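Local structure of alpha-rhamnosidase (6I60) at residues A[470-473]-A[474-477]; A[478-481]-A[482-486]. The protein probably hydrolyses terminal non-reducing alpha-L-rhamnose residues from alpha-L-rhamnosides, such as those of plant flavonoids. All blocks are in the same frame, centred on the assembly; numbering follows the deposited sequence.

Interaction 1 of 2, residues A[470-473]-A[474-477]; sequences CSNE and LINK
Asn472 caps the N-terminus of helix 473-488 by accepting from Ile475 N. The acceptor is the side-chain OD1, 2.6 Å from Ile475 N. This is the classic N-cap bond to the third residue on, and the donor is tilted 20° from the carbonyl plane. CG of Asn472 lies anti to the backbone N (chi1 178°), which turns OD1 toward the N-H groups of the first turn. Asn472 and Ile475 cross at about a right angle, with CG1 of Ile475 3.6 Å from CG of Asn472.

Asn476, one turn on, ties the helix back to the end of strand 466-470. Its amide grips the backbone of Cys470 from both ends. OD1 takes Cys470 N on a lone pair, in the carbonyl plane. ND2 gives to Cys470 O, 3.0 Å away, and meets it from above the carbonyl plane. The two bonds together fix the rotation of the amide. ND2 also gives a hydrogen bond of 3.3 Å to Glu473 OE2, which it meets from above the carboxylate plane. The Glu473 side chain bends at chi2 (62°), which brings OE2 to the amide, and its other oxygen faces Lys477. Glu473 OE1 and Lys477 NZ are 4.1 Å apart, so the opposite charges are near but form no salt bridge.

Further out, Tyr781 makes a weak hydrogen bond with Asn472 ND2. Ile475 packs on helices 777-784 and 826-835, as Cys470 does on Ile834 of the second. Across from the helix, at the strand end, Cys470 SG comes to 4.2 Å from Ile475 CD1.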
# COMPACT_ATOMS: atom_id res chain seq x y z
N CYS A 470 17.79 11.12 -10.20
CA CYS A 470 19.19 10.75 -10.27
C CYS A 470 19.83 11.40 -11.48
O CYS A 470 19.16 11.84 -12.41
CB CYS A 470 19.35 9.22 -10.35
SG CYS A 470 20.84 8.58 -9.61
N SER A 471 21.17 11.46 -11.45
CA SER A 471 21.92 11.83 -12.64
C SER A 471 21.93 10.70 -13.67
O SER A 471 22.14 10.96 -14.86
CB SER A 471 23.35 12.22 -12.26
OG SER A 471 24.27 11.88 -13.28
N ASN A 472 21.70 9.46 -13.23
CA ASN A 472 21.62 8.31 -14.11
C ASN A 472 20.17 8.15 -14.57
O ASN A 472 19.27 7.99 -13.74
CB ASN A 472 22.12 7.06 -13.38
CG ASN A 472 22.02 5.79 -14.23
OD1 ASN A 472 20.93 5.32 -14.53
ND2 ASN A 472 23.17 5.23 -14.58
N GLU A 473 19.95 8.19 -15.88
CA GLU A 473 18.59 8.10 -16.40
C GLU A 473 18.05 6.68 -16.36
O GLU A 473 16.84 6.49 -16.22
CB GLU A 473 18.53 8.64 -17.83
CG GLU A 473 17.12 8.82 -18.38
CD GLU A 473 16.29 9.82 -17.59
OE1 GLU A 473 15.05 9.73 -17.63
OE2 GLU A 473 16.89 10.70 -16.93
N LEU A 474 18.92 5.68 -16.48
CA LEU A 474 18.47 4.29 -16.36
C LEU A 474 17.92 4.01 -14.97
O LEU A 474 16.91 3.31 -14.82
CB LEU A 474 19.61 3.33 -16.69
CG LEU A 474 19.41 1.86 -16.31
CD1 LEU A 474 18.38 1.21 -17.22
CD2 LEU A 474 20.73 1.11 -16.37
N ILE A 475 18.56 4.57 -13.94
CA ILE A 475 18.04 4.44 -12.58
C ILE A 475 16.70 5.16 -12.46
O ILE A 475 15.77 4.66 -11.81
CB ILE A 475 19.07 4.97 -11.57
CG1 ILE A 475 20.29 4.06 -11.54
CG2 ILE A 475 18.46 5.07 -10.18
CD1 ILE A 475 21.36 4.52 -10.57
N ASN A 476 16.57 6.33 -13.08
CA ASN A 476 15.30 7.05 -13.07
C ASN A 476 14.20 6.24 -13.75
O ASN A 476 13.05 6.27 -13.32
CB ASN A 476 15.46 8.41 -13.75
CG ASN A 476 16.39 9.34 -12.99
OD1 ASN A 476 16.52 9.24 -11.77
ND2 ASN A 476 17.04 10.24 -13.71
N LYS A 477 14.54 5.53 -14.83
CA LYS A 477 13.55 4.70 -15.50
C LYS A 477 13.17 3.49 -14.65
O LYS A 477 11.99 3.11 -14.60
CB LYS A 477 14.07 4.25 -16.86
CG LYS A 477 14.27 5.39 -17.86
CD LYS A 477 12.94 5.91 -18.38
CE LYS A 477 13.12 7.21 -19.16
NZ LYS A 477 11.83 7.94 -19.35

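Interaction 2 of 2, residues A[478-481]-A[482-486]; sequences IHHN and IIWGQ
His480 lays one face of its imidazole against the CD1 corner of the Trp484 indole, one helical turn on. The rings meet obliquely, with planes 51° apart and the imidazole centroid 4.7 Å from that of the five-membered indole ring. Trp484 CD1 is 3.5 Å from His480 NE2. The indole edge also meets the backbone, with CD1 3.4 Å from His480 O in the ring plane. The Trp484 N bond to His480 O is weak. His480 ND1 gives a hydrogen bond of 3.1 Å to OD1 of Asn481, which helps fix the turn of the imidazole. Were His480 an alanine, the indole corner would probably lose its ring partner and Asn481 OD1 this donor.

Asn481 ND2 bonds to Ala800 O and Thr802 O. With CG anti to the backbone N (chi1 170°), the His479 ring swings toward Ile483, which crosses it obliquely with CD1 3.5 Å from His479 CE1. His479 ND1 is hydrogen-bonded to Asp827 OD1. Ile478 and Ile482 lie side by side and point the same way, with Ile482 CD1 4.2 Å from Ile478 CG2. Such i to i+4 pairs join successive turns of an alpha-helix, here in the six-hairpin glycosidase domain.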
# COMPACT_ATOMS: atom_id res chain seq x y z
N ILE A 478 14.14 2.88 -13.97
CA ILE A 478 13.83 1.81 -13.03
C ILE A 478 12.96 2.34 -11.90
O ILE A 478 11.96 1.72 -11.51
CB ILE A 478 15.12 1.17 -12.49
CG1 ILE A 478 15.91 0.52 -13.63
CG2 ILE A 478 14.81 0.14 -11.41
CD1 ILE A 478 17.39 0.38 -13.34
N HIS A 479 13.31 3.51 -11.36
CA HIS A 479 12.50 4.14 -10.32
C HIS A 479 11.10 4.45 -10.83
O HIS A 479 10.12 4.33 -10.09
CB HIS A 479 13.20 5.40 -9.82
CG HIS A 479 12.35 6.25 -8.92
ND1 HIS A 479 11.75 5.76 -7.78
CD2 HIS A 479 12.00 7.55 -9.00
CE1 HIS A 479 11.07 6.72 -7.19
NE2 HIS A 479 11.20 7.82 -7.91
N HIS A 480 10.99 4.85 -12.10
CA HIS A 480 9.67 5.14 -12.67
C HIS A 480 8.84 3.87 -12.82
O HIS A 480 7.62 3.89 -12.63
CB HIS A 480 9.84 5.84 -14.03
CG HIS A 480 8.65 5.72 -14.93
ND1 HIS A 480 8.47 4.66 -15.79
CD2 HIS A 480 7.58 6.53 -15.11
CE1 HIS A 480 7.34 4.82 -16.46
NE2 HIS A 480 6.78 5.95 -16.06
N ASN A 481 9.49 2.75 -13.14
CA ASN A 481 8.77 1.50 -13.33
C ASN A 481 8.25 0.93 -12.02
O ASN A 481 7.18 0.31 -11.98
CB ASN A 481 9.66 0.47 -14.03
CG ASN A 481 9.80 0.73 -15.53
OD1 ASN A 481 9.82 1.87 -15.98
ND2 ASN A 481 9.89 -0.34 -16.30
N ILE A 482 8.99 1.14 -10.92
CA ILE A 482 8.57 0.61 -9.63
C ILE A 482 7.39 1.41 -9.08
O ILE A 482 6.49 0.85 -8.45
CB ILE A 482 9.76 0.61 -8.65
CG1 ILE A 482 10.77 -0.47 -9.06
CG2 ILE A 482 9.30 0.38 -7.22
CD1 ILE A 482 12.07 -0.43 -8.29
N ILE A 483 7.36 2.72 -9.34
CA ILE A 483 6.27 3.56 -8.84
C ILE A 483 4.94 3.12 -9.45
O ILE A 483 3.93 2.99 -8.75
CB ILE A 483 6.56 5.04 -9.13
CG1 ILE A 483 7.60 5.58 -8.15
CG2 ILE A 483 5.27 5.86 -9.07
CD1 ILE A 483 7.68 7.09 -8.11
N TRP A 484 4.93 2.87 -10.77
CA TRP A 484 3.71 2.39 -11.42
C TRP A 484 3.39 0.96 -11.02
O TRP A 484 2.22 0.59 -10.93
CB TRP A 484 3.85 2.50 -12.94
CG TRP A 484 3.63 3.88 -13.46
CD1 TRP A 484 4.55 4.88 -13.55
CD2 TRP A 484 2.40 4.42 -13.97
NE1 TRP A 484 3.98 6.01 -14.09
CE2 TRP A 484 2.66 5.75 -14.35
CE3 TRP A 484 1.11 3.91 -14.13
CZ2 TRP A 484 1.67 6.58 -14.89
CZ3 TRP A 484 0.13 4.73 -14.66
CH2 TRP A 484 0.42 6.05 -15.04
N GLY A 485 4.42 0.14 -10.78
CA GLY A 485 4.17 -1.24 -10.41
C GLY A 485 3.59 -1.38 -9.02
O GLY A 485 2.71 -2.21 -8.78
N GLN A 486 4.07 -0.56 -8.07
CA GLN A 486 3.53 -0.61 -6.72
C GLN A 486 2.08 -0.15 -6.69
O GLN A 486 1.22 -0.82 -6.09
CB GLN A 486 4.39 0.24 -5.78
CG GLN A 486 3.92 0.26 -4.34
CD GLN A 486 3.98 -1.12 -3.70
OE1 GLN A 486 5.03 -1.54 -3.21
NE2 GLN A 486 2.85 -1.82 -3.69

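How the interactions relate
Both contacts build helix 473-488, and their centres lie about 12 Å apart. Interaction 1 starts the helix and joins it to strand 466-470. It is partly buried, with Glu473 and Lys477 exposed. Its chemistry is mostly polar, as amide groups take up backbone atoms that the first turn and the strand end present. Interaction 2 is a buried contact further along, nearer the centre of the chain. There the backbone bonds run within the helix, and the side chains meet mainly through rings and isoleucines. Helix 826-835 packs against both, through Phe830 at Ile475 and again at Ile478. Helix 777-784 borders the first contact, while helices 514-520 and 792-797 border the second.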